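Local atomic coordinates of beta-catenin homolog sys-1 (Caenorhabditis elegans, PDB entry 3C2G), a protein that acts as a transcription coregulator in the Wnt asymmetry pathway, binding the TCF transcription factor POP-1 directly and activating or repressing target genes. Residues T32-D37 and R86-L91; I233-L238 and I257-R262; H358-A363 and L409-P414; D574-L577 and T582-D585. All blocks are in the same frame, centred on the assembly; numbering follows the deposited sequence.

Interaction 1. Residues T32-D37 and R86-L91; sequences TWIRQD and RRFTFL
The guanidinium of Arg87 receives the CD methylene of Arg35 over one of its faces, off-centre toward the rim, with Arg35 CD 3.5 Å from Arg87 CZ. The Arg35 guanidinium behaves differently: Arg87 NH2 lies at its edge, near its plane, and the two planes stand 75° apart, so this is not a stacked pair of cations. Bends at chi2 (-133°) and chi3 of Arg35 lay its methylenes against the Arg87 group and lead its charged end onward, away from helix 71-90. Deeper in, Ile34 CD1 approaches the Phe88 ring obliquely, 4.3 Å from CE1 of Phe88, and both side chains also rest on Ile54 of helix 47-62. A branched aliphatic and a ring suit this buried layer near the N-terminal end of the armadillo domain, whereas the two arginines are long enough to span a gap in which the nearest CA atoms, those of Arg35 and Arg87, are 8.5 Å apart. Arg35 NH1 and Arg87 NH2 come within 4.3 Å, but Arg87 NH1 forms a salt bridge with Asp83 on its own helix. That carboxylate probably tempers the repulsion between the like charges; the methylene sits over a guanidinium face, toward which no N-H points.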
loop_
_atom_site.group_PDB
_atom_site.type_symbol
_atom_site.label_atom_id
_atom_site.label_comp_id
_atom_site.label_asym_id
_atom_site.label_seq_id
_atom_site.Cartn_x
_atom_site.Cartn_y
_atom_site.Cartn_z
ATOM N N THR A 32 37.357 24.308 16.127
ATOM C CA THR A 32 37.945 23.823 17.367
ATOM C C THR A 32 37.202 24.380 18.574
ATOM O O THR A 32 36.830 23.631 19.475
ATOM C CB THR A 32 39.430 24.181 17.438
ATOM O OG1 THR A 32 40.075 23.706 16.250
ATOM C CG2 THR A 32 40.084 23.548 18.659
ATOM N N TRP A 33 36.963 25.688 18.570
ATOM C CA TRP A 33 36.217 26.336 19.646
ATOM C C TRP A 33 34.849 25.697 19.871
ATOM O O TRP A 33 34.482 25.399 21.007
ATOM C CB TRP A 33 36.075 27.835 19.362
ATOM C CG TRP A 33 35.181 28.581 20.313
ATOM C CD1 TRP A 33 35.361 28.746 21.655
ATOM C CD2 TRP A 33 33.977 29.277 19.982
ATOM N NE1 TRP A 33 34.336 29.496 22.188
ATOM C CE2 TRP A 33 33.473 29.837 21.182
ATOM C CE3 TRP A 33 33.266 29.478 18.792
ATOM C CZ2 TRP A 33 32.295 30.586 21.222
ATOM C CZ3 TRP A 33 32.095 30.223 18.832
ATOM C CH2 TRP A 33 31.620 30.769 20.041
ATOM N N ILE A 34 34.115 25.488 18.776
ATOM C CA ILE A 34 32.782 24.883 18.814
ATOM C C ILE A 34 32.828 23.438 19.312
ATOM O O ILE A 34 32.073 23.066 20.210
ATOM C CB ILE A 34 32.070 24.993 17.435
ATOM C CG1 ILE A 34 31.742 26.462 17.137
ATOM C CG2 ILE A 34 30.798 24.143 17.398
ATOM C CD1 ILE A 34 31.394 26.758 15.700
ATOM N N ARG A 35 33.726 22.643 18.737
ATOM C CA ARG A 35 33.915 21.252 19.150
ATOM C C ARG A 35 34.127 21.124 20.654
ATOM O O ARG A 35 33.583 20.215 21.286
ATOM C CB ARG A 35 35.112 20.627 18.431
ATOM C CG ARG A 35 34.861 20.262 16.982
ATOM C CD ARG A 35 35.359 18.849 16.683
ATOM N NE ARG A 35 36.800 18.680 16.876
ATOM C CZ ARG A 35 37.388 17.512 17.126
ATOM N NH1 ARG A 35 36.664 16.403 17.229
ATOM N NH2 ARG A 35 38.704 17.455 17.285
ATOM N N GLN A 36 34.906 22.053 21.213
ATOM C CA GLN A 36 35.363 21.979 22.599
ATOM C C GLN A 36 34.417 22.626 23.618
ATOM O O GLN A 36 34.069 22.000 24.619
ATOM C CB GLN A 36 36.765 22.585 22.715
ATOM C CG GLN A 36 37.363 22.538 24.117
ATOM C CD GLN A 36 38.458 23.571 24.319
ATOM O OE1 GLN A 36 39.408 23.651 23.533
ATOM N NE2 GLN A 36 38.331 24.369 25.377
ATOM N N ASP A 37 34.014 23.871 23.361
ATOM C CA ASP A 37 33.201 24.652 24.305
ATOM C C ASP A 37 31.699 24.385 24.187
ATOM O O ASP A 37 30.970 24.448 25.183
ATOM C CB ASP A 37 33.480 26.152 24.148
ATOM N N ARG A 86 27.190 20.909 10.054
ATOM C CA ARG A 86 26.635 19.629 10.460
ATOM C C ARG A 86 26.308 19.633 11.942
ATOM O O ARG A 86 25.231 19.206 12.349
ATOM C CB ARG A 86 27.592 18.484 10.131
ATOM C CG ARG A 86 27.063 17.098 10.509
ATOM C CD ARG A 86 27.964 15.965 10.024
ATOM N NE ARG A 86 29.255 16.005 10.698
ATOM C CZ ARG A 86 29.502 15.461 11.884
ATOM N NH1 ARG A 86 28.536 14.819 12.537
ATOM N NH2 ARG A 86 30.715 15.567 12.420
ATOM N N ARG A 87 27.239 20.147 12.739
ATOM C CA ARG A 87 27.072 20.189 14.183
ATOM C C ARG A 87 25.886 21.050 14.616
ATOM O O ARG A 87 25.161 20.694 15.553
ATOM C CB ARG A 87 28.382 20.605 14.852
ATOM C CG ARG A 87 29.436 19.500 14.748
ATOM C CD ARG A 87 30.807 19.894 15.275
ATOM N NE ARG A 87 31.300 18.824 16.143
ATOM C CZ ARG A 87 32.099 17.836 15.756
ATOM N NH1 ARG A 87 32.550 17.780 14.514
ATOM N NH2 ARG A 87 32.458 16.909 16.628
ATOM N N PHE A 88 25.664 22.148 13.897
ATOM C CA PHE A 88 24.491 23.001 14.099
ATOM C C PHE A 88 23.164 22.280 13.883
ATOM O O PHE A 88 22.127 22.727 14.365
ATOM C CB PHE A 88 24.535 24.196 13.144
ATOM C CG PHE A 88 25.425 25.312 13.596
ATOM C CD1 PHE A 88 26.377 25.115 14.595
ATOM C CD2 PHE A 88 25.325 26.569 12.999
ATOM C CE1 PHE A 88 27.197 26.150 15.004
ATOM C CE2 PHE A 88 26.150 27.621 13.403
ATOM C CZ PHE A 88 27.087 27.410 14.409
ATOM N N THR A 89 23.187 21.179 13.144
ATOM C CA THR A 89 21.946 20.490 12.804
ATOM C C THR A 89 21.568 19.380 13.790
ATOM O O THR A 89 20.439 18.884 13.756
ATOM C CB THR A 89 21.959 19.951 11.356
ATOM O OG1 THR A 89 23.057 19.052 11.191
ATOM C CG2 THR A 89 22.086 21.095 10.358
ATOM N N PHE A 90 22.489 18.996 14.672
ATOM C CA PHE A 90 22.152 18.004 15.695
ATOM C C PHE A 90 22.421 18.429 17.135
ATOM O O PHE A 90 21.883 17.823 18.058
ATOM C CB PHE A 90 22.783 16.631 15.401
ATOM C CG PHE A 90 24.275 16.581 15.573
ATOM C CD1 PHE A 90 24.847 16.489 16.839
ATOM C CD2 PHE A 90 25.110 16.578 14.462
ATOM C CE1 PHE A 90 26.230 16.428 16.998
ATOM C CE2 PHE A 90 26.492 16.510 14.610
ATOM C CZ PHE A 90 27.053 16.437 15.887
ATOM N N LEU A 91 23.253 19.448 17.330
ATOM C CA LEU A 91 23.572 19.911 18.679
ATOM C C LEU A 91 22.308 20.411 19.397
ATOM O O LEU A 91 21.594 21.268 18.868
ATOM C CB LEU A 91 24.637 21.004 18.630
ATOM C CG LEU A 91 25.930 20.810 19.426
ATOM C CD1 LEU A 91 26.554 19.432 19.216
ATOM C CD2 LEU A 91 26.926 21.890 19.020
#

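Interaction 2. Residues I233-L238 and I257-R262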
loop_
_atom_site.group_PDB
_atom_site.type_symbol
_atom_site.label_atom_id
_atom_site.label_comp_id
_atom_site.label_asym_id
_atom_site.label_seq_id
_atom_site.Cartn_x
_atom_site.Cartn_y
_atom_site.Cartn_z
ATOM N N ILE A 233 17.529 -3.397 -11.024
ATOM C CA ILE A 233 18.042 -4.520 -11.775
ATOM C C ILE A 233 19.559 -4.599 -11.746
ATOM O O ILE A 233 20.114 -5.679 -11.572
ATOM C CB ILE A 233 17.496 -4.519 -13.224
ATOM C CG1 ILE A 233 15.999 -4.816 -13.198
ATOM C CG2 ILE A 233 18.227 -5.536 -14.104
ATOM C CD1 ILE A 233 15.642 -6.193 -12.613
ATOM N N GLY A 234 20.214 -3.462 -11.941
ATOM C CA GLY A 234 21.643 -3.337 -11.721
ATOM C C GLY A 234 22.087 -3.831 -10.354
ATOM O O GLY A 234 23.078 -4.543 -10.250
ATOM N N SER A 235 21.362 -3.471 -9.304
ATOM C CA SER A 235 21.696 -3.967 -7.972
ATOM C C SER A 235 21.445 -5.465 -7.879
ATOM O O SER A 235 22.273 -6.206 -7.326
ATOM C CB SER A 235 20.914 -3.238 -6.873
ATOM O OG SER A 235 21.064 -1.826 -6.946
ATOM N N TYR A 236 20.314 -5.918 -8.427
ATOM C CA TYR A 236 20.013 -7.341 -8.396
ATOM C C TYR A 236 21.135 -8.123 -9.072
ATOM O O TYR A 236 21.604 -9.127 -8.554
ATOM C CB TYR A 236 18.662 -7.688 -9.029
ATOM C CG TYR A 236 18.447 -9.176 -9.013
ATOM C CD1 TYR A 236 18.181 -9.846 -7.814
ATOM C CD2 TYR A 236 18.586 -9.928 -10.172
ATOM C CE1 TYR A 236 18.035 -11.225 -7.778
ATOM C CE2 TYR A 236 18.427 -11.298 -10.154
ATOM C CZ TYR A 236 18.151 -11.942 -8.954
ATOM O OH TYR A 236 17.996 -13.313 -8.942
ATOM N N ARG A 237 21.585 -7.632 -10.214
ATOM C CA ARG A 237 22.634 -8.309 -10.933
ATOM C C ARG A 237 23.875 -8.542 -10.085
ATOM O O ARG A 237 24.546 -9.549 -10.254
ATOM C CB ARG A 237 22.998 -7.546 -12.200
ATOM C CG ARG A 237 22.089 -7.873 -13.368
ATOM C CD ARG A 237 22.507 -7.136 -14.607
ATOM N NE ARG A 237 22.164 -7.920 -15.789
ATOM C CZ ARG A 237 22.593 -7.661 -17.023
ATOM N NH1 ARG A 237 23.386 -6.617 -17.257
ATOM N NH2 ARG A 237 22.221 -8.450 -18.023
ATOM N N LEU A 238 24.171 -7.621 -9.172
ATOM C CA LEU A 238 25.408 -7.695 -8.406
ATOM C C LEU A 238 25.278 -8.538 -7.151
ATOM O O LEU A 238 26.270 -9.064 -6.647
ATOM C CB LEU A 238 25.906 -6.297 -8.046
ATOM C CG LEU A 238 26.408 -5.448 -9.219
ATOM C CD1 LEU A 238 26.459 -3.973 -8.803
ATOM C CD2 LEU A 238 27.756 -5.917 -9.735
ATOM N N ILE A 257 21.234 -4.331 -1.041
ATOM C CA ILE A 257 19.912 -4.797 -0.661
ATOM C C ILE A 257 19.091 -3.595 -0.266
ATOM O O ILE A 257 17.944 -3.423 -0.705
ATOM C CB ILE A 257 19.973 -5.822 0.495
ATOM C CG1 ILE A 257 20.387 -7.201 -0.045
ATOM C CG2 ILE A 257 18.621 -5.918 1.241
ATOM C CD1 ILE A 257 20.757 -8.208 1.041
ATOM N N GLN A 258 19.703 -2.750 0.559
ATOM C CA GLN A 258 19.069 -1.530 1.058
ATOM C C GLN A 258 18.748 -0.576 -0.101
ATOM O O GLN A 258 17.695 0.049 -0.105
ATOM C CB GLN A 258 19.953 -0.875 2.128
ATOM C CG GLN A 258 19.198 -0.283 3.335
ATOM C CD GLN A 258 18.326 -1.297 4.115
ATOM O OE1 GLN A 258 18.708 -2.459 4.329
ATOM N NE2 GLN A 258 17.150 -0.841 4.551
ATOM N N VAL A 259 19.633 -0.488 -1.087
ATOM C CA VAL A 259 19.351 0.290 -2.285
ATOM C C VAL A 259 18.085 -0.218 -3.011
ATOM O O VAL A 259 17.265 0.575 -3.475
ATOM C CB VAL A 259 20.545 0.297 -3.261
ATOM C CG1 VAL A 259 20.101 0.756 -4.660
ATOM C CG2 VAL A 259 21.654 1.189 -2.743
ATOM N N ILE A 260 17.924 -1.537 -3.093
ATOM C CA ILE A 260 16.748 -2.129 -3.732
ATOM C C ILE A 260 15.457 -1.828 -2.944
ATOM O O ILE A 260 14.418 -1.497 -3.524
ATOM C CB ILE A 260 16.936 -3.648 -3.898
ATOM C CG1 ILE A 260 17.991 -3.935 -4.955
ATOM C CG2 ILE A 260 15.603 -4.347 -4.211
ATOM C CD1 ILE A 260 18.657 -5.273 -4.754
ATOM N N ILE A 261 15.533 -1.957 -1.628
ATOM C CA ILE A 261 14.400 -1.705 -0.752
ATOM C C ILE A 261 13.938 -0.248 -0.804
ATOM O O ILE A 261 12.748 0.026 -0.891
ATOM C CB ILE A 261 14.705 -2.153 0.699
ATOM C CG1 ILE A 261 14.831 -3.686 0.748
ATOM C CG2 ILE A 261 13.642 -1.647 1.657
ATOM C CD1 ILE A 261 15.261 -4.274 2.083
ATOM N N ARG A 262 14.872 0.685 -0.783
ATOM C CA ARG A 262 14.509 2.089 -0.883
ATOM C C ARG A 262 14.003 2.462 -2.281
ATOM O O ARG A 262 13.217 3.393 -2.432
ATOM C CB ARG A 262 15.683 2.986 -0.461
ATOM C CG ARG A 262 16.016 2.917 1.050
ATOM C CD ARG A 262 17.231 3.806 1.356
ATOM N NE ARG A 262 17.713 3.712 2.735
ATOM C CZ ARG A 262 17.624 4.686 3.640
ATOM N NH1 ARG A 262 17.067 5.854 3.325
ATOM N NH2 ARG A 262 18.103 4.494 4.864
#
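Ser235 sets its small side chain against two residues of the facing helix at once. Its OG stands opposite the backbone carbonyl carbon and beside its own N (chi1 -54°), a rotation that lets the hydroxyl bond to the carbonyl oxygen of Val231, one turn earlier, and so satisfies it inside a buried, otherwise apolar contact. The same OG lies 3.6 Å from Val259 CG1. On the Ser235 CB side the partner is Ile260, whose CG1 sits 3.6 Å from Ser235 CB. Ile260 turns CG1 anti to its carbonyl carbon (chi1 -70°) and keeps its chain extended at chi2, which carries CD1 of Ile260 along the serine to 4.1 Å from the backbone N of Tyr236. Serine suits the place because it is short enough to bring the CA atoms of Ser235 and Ile260 to 6.8 Å. The two segments run nearly antiparallel, their axes 9.3 Å apart at an angle of 152°, the side-by-side packing of successive helices from which an armadillo domain is built. Beta-branched Val259 and Ile260 fill such an interface with compact, rotationally restricted groups. Tyr236 contributes chiefly backbone here, since its ring swings off to Thr291 and Val292 on helix 285-292. Ile260 also meets Val292, and it touches Leu300 of helix 298-311.

Interaction 3. Residues H358-A363 and L409-P414; sequences HVKDIA and LMMWIP
Lys360 and Met411 reach toward each other from facing backbones and run past in opposite directions, flank to flank, with Lys360 CE 4.2 Å from Met411 CG. The lysine chain is fairly drawn out beyond CB, so its methylenes lie loosely alongside the selenomethionine while NZ is carried forward past it. Met411, present in the crystal with selenium at SE, is itself extended through chi2 (170°), but chi3 of 58° turns the CE methyl off the line of the chain and toward Asp361; CE of Met411 stands 4.3 Å from OD1 of Asp361. Nearer its own backbone, Met411 lays its CB over one face of the Trp412 ring, 3.8 Å above the plane and off-centre. A flexible, unbranched residue suits this spot, since it can bridge CA atoms as far apart as the 9.4 Å between Lys360 and Met411. The ammonium is used elsewhere: Lys360 NZ forms a salt bridge with an acidic side chain of the bound POP-1 peptide and a weak hydrogen bond to the carbonyl oxygen of Asn407, and Met410 packs on an acidic peptide residue. This agrees with the way beta-catenins bind acidic residues in the N-terminal region of TCF proteins through lysines of the armadillo groove. Through Met411, helix 357-365 joins segment 409-414, where Leu409 packs on helices 425-432 and 457-472, and Trp412 on Ile364.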
loop_
_atom_site.group_PDB
_atom_site.type_symbol
_atom_site.label_atom_id
_atom_site.label_comp_id
_atom_site.label_asym_id
_atom_site.label_seq_id
_atom_site.Cartn_x
_atom_site.Cartn_y
_atom_site.Cartn_z
ATOM N N HIS A 358 -7.463 -15.203 -20.095
ATOM C CA HIS A 358 -6.149 -15.844 -20.290
ATOM C C HIS A 358 -5.293 -15.884 -19.006
ATOM O O HIS A 358 -4.556 -16.845 -18.788
ATOM C CB HIS A 358 -5.386 -15.199 -21.454
ATOM C CG HIS A 358 -4.963 -13.785 -21.196
ATOM N ND1 HIS A 358 -5.846 -12.725 -21.237
ATOM C CD2 HIS A 358 -3.753 -13.258 -20.885
ATOM C CE1 HIS A 358 -5.197 -11.605 -20.963
ATOM N NE2 HIS A 358 -3.927 -11.901 -20.749
ATOM N N VAL A 359 -5.427 -14.866 -18.148
ATOM C CA VAL A 359 -4.716 -14.837 -16.855
ATOM C C VAL A 359 -5.308 -15.847 -15.871
ATOM O O VAL A 359 -4.578 -16.557 -15.173
ATOM C CB VAL A 359 -4.659 -13.400 -16.235
ATOM C CG1 VAL A 359 -4.063 -13.438 -14.861
ATOM C CG2 VAL A 359 -3.845 -12.456 -17.124
ATOM N N LYS A 360 -6.636 -15.911 -15.817
ATOM C CA LYS A 360 -7.315 -16.984 -15.090
ATOM C C LYS A 360 -6.807 -18.354 -15.551
ATOM O O LYS A 360 -6.559 -19.248 -14.724
ATOM C CB LYS A 360 -8.822 -16.879 -15.297
ATOM C CG LYS A 360 -9.493 -15.912 -14.360
ATOM C CD LYS A 360 -10.411 -14.971 -15.090
ATOM C CE LYS A 360 -11.787 -15.031 -14.490
ATOM N NZ LYS A 360 -12.488 -13.721 -14.420
ATOM N N ASP A 361 -6.631 -18.516 -16.864
ATOM C CA ASP A 361 -6.182 -19.804 -17.401
ATOM C C ASP A 361 -4.787 -20.150 -16.897
ATOM O O ASP A 361 -4.531 -21.287 -16.475
ATOM C CB ASP A 361 -6.240 -19.836 -18.933
ATOM C CG ASP A 361 -7.672 -19.875 -19.478
ATOM O OD1 ASP A 361 -8.593 -20.338 -18.766
ATOM O OD2 ASP A 361 -7.877 -19.444 -20.633
ATOM N N ILE A 362 -3.888 -19.167 -16.909
ATOM C CA ILE A 362 -2.541 -19.396 -16.384
ATOM C C ILE A 362 -2.620 -19.855 -14.926
ATOM O O ILE A 362 -2.065 -20.890 -14.552
ATOM C CB ILE A 362 -1.648 -18.153 -16.561
ATOM C CG1 ILE A 362 -1.379 -17.938 -18.059
ATOM C CG2 ILE A 362 -0.342 -18.297 -15.772
ATOM C CD1 ILE A 362 -1.077 -16.499 -18.461
ATOM N N ALA A 363 -3.343 -19.092 -14.119
ATOM C CA ALA A 363 -3.523 -19.419 -12.719
ATOM C C ALA A 363 -4.036 -20.862 -12.505
ATOM O O ALA A 363 -3.459 -21.629 -11.730
ATOM C CB ALA A 363 -4.432 -18.398 -12.073
ATOM N N LEU A 409 -15.107 -18.329 -10.436
ATOM C CA LEU A 409 -16.371 -19.058 -10.549
ATOM C C LEU A 409 -17.335 -18.467 -11.580
ATOM O O LEU A 409 -18.212 -19.164 -12.068
ATOM C CB LEU A 409 -17.041 -19.236 -9.181
ATOM C CG LEU A 409 -16.278 -20.079 -8.151
ATOM C CD1 LEU A 409 -16.864 -19.966 -6.738
ATOM C CD2 LEU A 409 -16.175 -21.534 -8.579
HETATM N N MSE A 410 -17.142 -17.200 -11.924
HETATM C CA MSE A 410 -17.936 -16.533 -12.954
HETATM C C MSE A 410 -17.944 -17.304 -14.270
HETATM O O MSE A 410 -19.008 -17.525 -14.857
HETATM C CB MSE A 410 -17.408 -15.119 -13.188
HETATM C CG MSE A 410 -17.234 -14.317 -11.913
HETATM SE SE MSE A 410 -18.822 -13.311 -11.349
HETATM C CE MSE A 410 -20.249 -14.654 -11.493
HETATM N N MSE A 411 -16.755 -17.720 -14.710
HETATM C CA MSE A 411 -16.569 -18.521 -15.924
HETATM C C MSE A 411 -17.640 -19.588 -16.147
HETATM O O MSE A 411 -18.111 -19.777 -17.256
HETATM C CB MSE A 411 -15.212 -19.229 -15.885
HETATM C CG MSE A 411 -13.994 -18.323 -15.964
HETATM SE SE MSE A 411 -12.340 -19.321 -15.571
HETATM C CE MSE A 411 -12.451 -20.714 -16.962
ATOM N N TRP A 412 -18.018 -20.280 -15.081
ATOM C CA TRP A 412 -18.725 -21.545 -15.202
ATOM C C TRP A 412 -20.195 -21.499 -14.845
ATOM O O TRP A 412 -20.873 -22.525 -14.891
ATOM C CB TRP A 412 -18.028 -22.600 -14.354
ATOM C CG TRP A 412 -16.621 -22.768 -14.730
ATOM C CD1 TRP A 412 -16.141 -23.065 -15.966
ATOM C CD2 TRP A 412 -15.483 -22.642 -13.875
ATOM N NE1 TRP A 412 -14.778 -23.138 -15.936
ATOM C CE2 TRP A 412 -14.343 -22.884 -14.663
ATOM C CE3 TRP A 412 -15.317 -22.352 -12.513
ATOM C CZ2 TRP A 412 -13.052 -22.851 -14.141
ATOM C CZ3 TRP A 412 -14.034 -22.321 -11.996
ATOM C CH2 TRP A 412 -12.917 -22.568 -12.809
ATOM N N ILE A 413 -20.684 -20.321 -14.484
ATOM C CA ILE A 413 -22.090 -20.170 -14.163
ATOM C C ILE A 413 -22.830 -19.706 -15.416
ATOM O O ILE A 413 -22.428 -18.716 -16.041
ATOM C CB ILE A 413 -22.305 -19.241 -12.952
ATOM C CG1 ILE A 413 -21.548 -19.802 -11.742
ATOM C CG2 ILE A 413 -23.789 -19.120 -12.614
ATOM C CD1 ILE A 413 -21.297 -18.819 -10.637
ATOM N N PRO A 414 -23.885 -20.453 -15.808
ATOM C CA PRO A 414 -24.684 -20.198 -17.012
ATOM C C PRO A 414 -25.150 -18.754 -17.125
ATOM O O PRO A 414 -25.965 -18.305 -16.325
ATOM C CB PRO A 414 -25.895 -21.133 -16.840
ATOM C CG PRO A 414 -25.834 -21.622 -15.413
ATOM C CD PRO A 414 -24.381 -21.642 -15.091
#

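Interaction 4. Residues D574-L577 and T582-D585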
loop_
_atom_site.group_PDB
_atom_site.type_symbol
_atom_site.label_atom_id
_atom_site.label_comp_id
_atom_site.label_asym_id
_atom_site.label_seq_id
_atom_site.Cartn_x
_atom_site.Cartn_y
_atom_site.Cartn_z
ATOM N N ASP A 574 -42.497 -14.845 0.687
ATOM C CA ASP A 574 -43.581 -15.700 0.258
ATOM C C ASP A 574 -43.247 -17.167 0.473
ATOM O O ASP A 574 -44.095 -17.936 0.923
ATOM C CB ASP A 574 -43.932 -15.440 -1.207
ATOM C CG ASP A 574 -45.230 -16.111 -1.616
ATOM O OD1 ASP A 574 -46.306 -15.675 -1.138
ATOM O OD2 ASP A 574 -45.168 -17.083 -2.403
ATOM N N LYS A 575 -42.014 -17.551 0.168
ATOM C CA LYS A 575 -41.573 -18.925 0.375
ATOM C C LYS A 575 -41.456 -19.299 1.855
ATOM O O LYS A 575 -41.687 -20.458 2.226
ATOM C CB LYS A 575 -40.256 -19.181 -0.356
ATOM C CG LYS A 575 -40.409 -19.295 -1.861
ATOM C CD LYS A 575 -39.069 -19.467 -2.535
ATOM C CE LYS A 575 -39.204 -19.576 -4.052
ATOM N NZ LYS A 575 -39.945 -20.803 -4.464
ATOM N N ILE A 576 -41.104 -18.333 2.704
ATOM C CA ILE A 576 -41.077 -18.596 4.146
ATOM C C ILE A 576 -42.498 -18.865 4.676
ATOM O O ILE A 576 -42.703 -19.759 5.501
ATOM C CB ILE A 576 -40.386 -17.458 4.960
ATOM C CG1 ILE A 576 -38.884 -17.415 4.685
ATOM C CG2 ILE A 576 -40.598 -17.649 6.459
ATOM C CD1 ILE A 576 -38.253 -16.091 5.038
ATOM N N LEU A 577 -43.469 -18.101 4.183
ATOM C CA LEU A 577 -44.840 -18.208 4.672
ATOM C C LEU A 577 -45.568 -19.430 4.128
ATOM O O LEU A 577 -46.502 -19.920 4.758
ATOM C CB LEU A 577 -45.623 -16.927 4.403
ATOM C CG LEU A 577 -45.049 -15.703 5.119
ATOM C CD1 LEU A 577 -45.830 -14.448 4.799
ATOM C CD2 LEU A 577 -44.999 -15.930 6.625
ATOM N N THR A 582 -47.736 -19.185 10.130
ATOM C CA THR A 582 -48.090 -18.361 11.281
ATOM C C THR A 582 -47.181 -17.146 11.445
ATOM O O THR A 582 -47.545 -16.198 12.132
ATOM C CB THR A 582 -48.111 -19.177 12.606
ATOM O OG1 THR A 582 -46.784 -19.577 12.944
ATOM C CG2 THR A 582 -48.995 -20.433 12.494
ATOM N N ARG A 583 -46.008 -17.166 10.814
ATOM C CA ARG A 583 -45.121 -15.996 10.827
ATOM C C ARG A 583 -45.781 -14.752 10.239
ATOM O O ARG A 583 -45.400 -13.624 10.574
ATOM C CB ARG A 583 -43.804 -16.277 10.112
ATOM C CG ARG A 583 -42.808 -16.972 10.974
ATOM C CD ARG A 583 -41.492 -17.127 10.275
ATOM N NE ARG A 583 -40.891 -18.391 10.679
ATOM C CZ ARG A 583 -39.679 -18.803 10.346
ATOM N NH1 ARG A 583 -38.879 -18.052 9.589
ATOM N NH2 ARG A 583 -39.268 -19.984 10.776
ATOM N N ALA A 584 -46.781 -14.967 9.385
ATOM C CA ALA A 584 -47.532 -13.872 8.784
ATOM C C ALA A 584 -48.282 -13.054 9.827
ATOM O O ALA A 584 -48.352 -11.831 9.730
ATOM C CB ALA A 584 -48.493 -14.407 7.726
ATOM N N ASP A 585 -48.835 -13.725 10.828
ATOM C CA ASP A 585 -49.555 -13.045 11.898
ATOM C C ASP A 585 -48.623 -12.398 12.919
ATOM O O ASP A 585 -48.983 -11.423 13.584
ATOM C CB ASP A 585 -50.488 -14.032 12.584
ATOM C CG ASP A 585 -51.426 -14.704 11.604
ATOM O OD1 ASP A 585 -52.622 -14.320 11.587
ATOM O OD2 ASP A 585 -50.959 -15.590 10.839
#
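Leu577 and Arg583 face each other across a short connection between two consecutive helices near the C-terminal end of the armadillo domain, where helix 563-579 gives way to the short helix 583-586. The apolar contacts centre on Leu577. With CG anti to the carbonyl carbon (chi1 -62°), both its methyls are brought against the short helix: CD1 is 4.0 Å from Ala584 CB, and CD2 is 3.7 Å from Arg583 CB. Alanine suits its place because a bare methyl lets the short helix lie close to a branched leucine, which also packs on Trp587. A second kind of contact sets aliphatic carbon against charge. Ile576 and Arg583 cross at about a right angle, the methyl CG2 of Ile576 approaching the guanidinium obliquely, 3.6 Å from NH1 of Arg583. The arginine's methylenes cover the apolar layer, while NH2 reaches the carbonyl oxygen of Ala543, on helix 539-544, in a weak hydrogen bond; Ile576 leans on Met533 of helix 515-535. Leucine and isoleucine suit the buried side of the connection, and arginine spans from it to that carbonyl. The closest approach between the segments involves backbone, with Leu577 CD2 lying 3.4 Å from Ala584 N.

Overall arrangement
The four contacts follow one another along the elongated armadillo domain without touching; interactions 1 and 4, near its two ends, have centres about 85 Å apart. No helix is shared between them. Interactions 2 and 4 are buried and mainly apolar, each joining consecutive helices, as an antiparallel pair in interaction 2 and, with an arginine joining the packing, through a short turn in interaction 4. Interactions 1 and 3 are only partly buried and bring together elements farther apart in sequence. In interaction 1 an arginine methylene meets the guanidinium face of another arginine, itself bridged to an aspartate; in interaction 3 a lysine lends methylenes and sends its ammonium to the bound peptide.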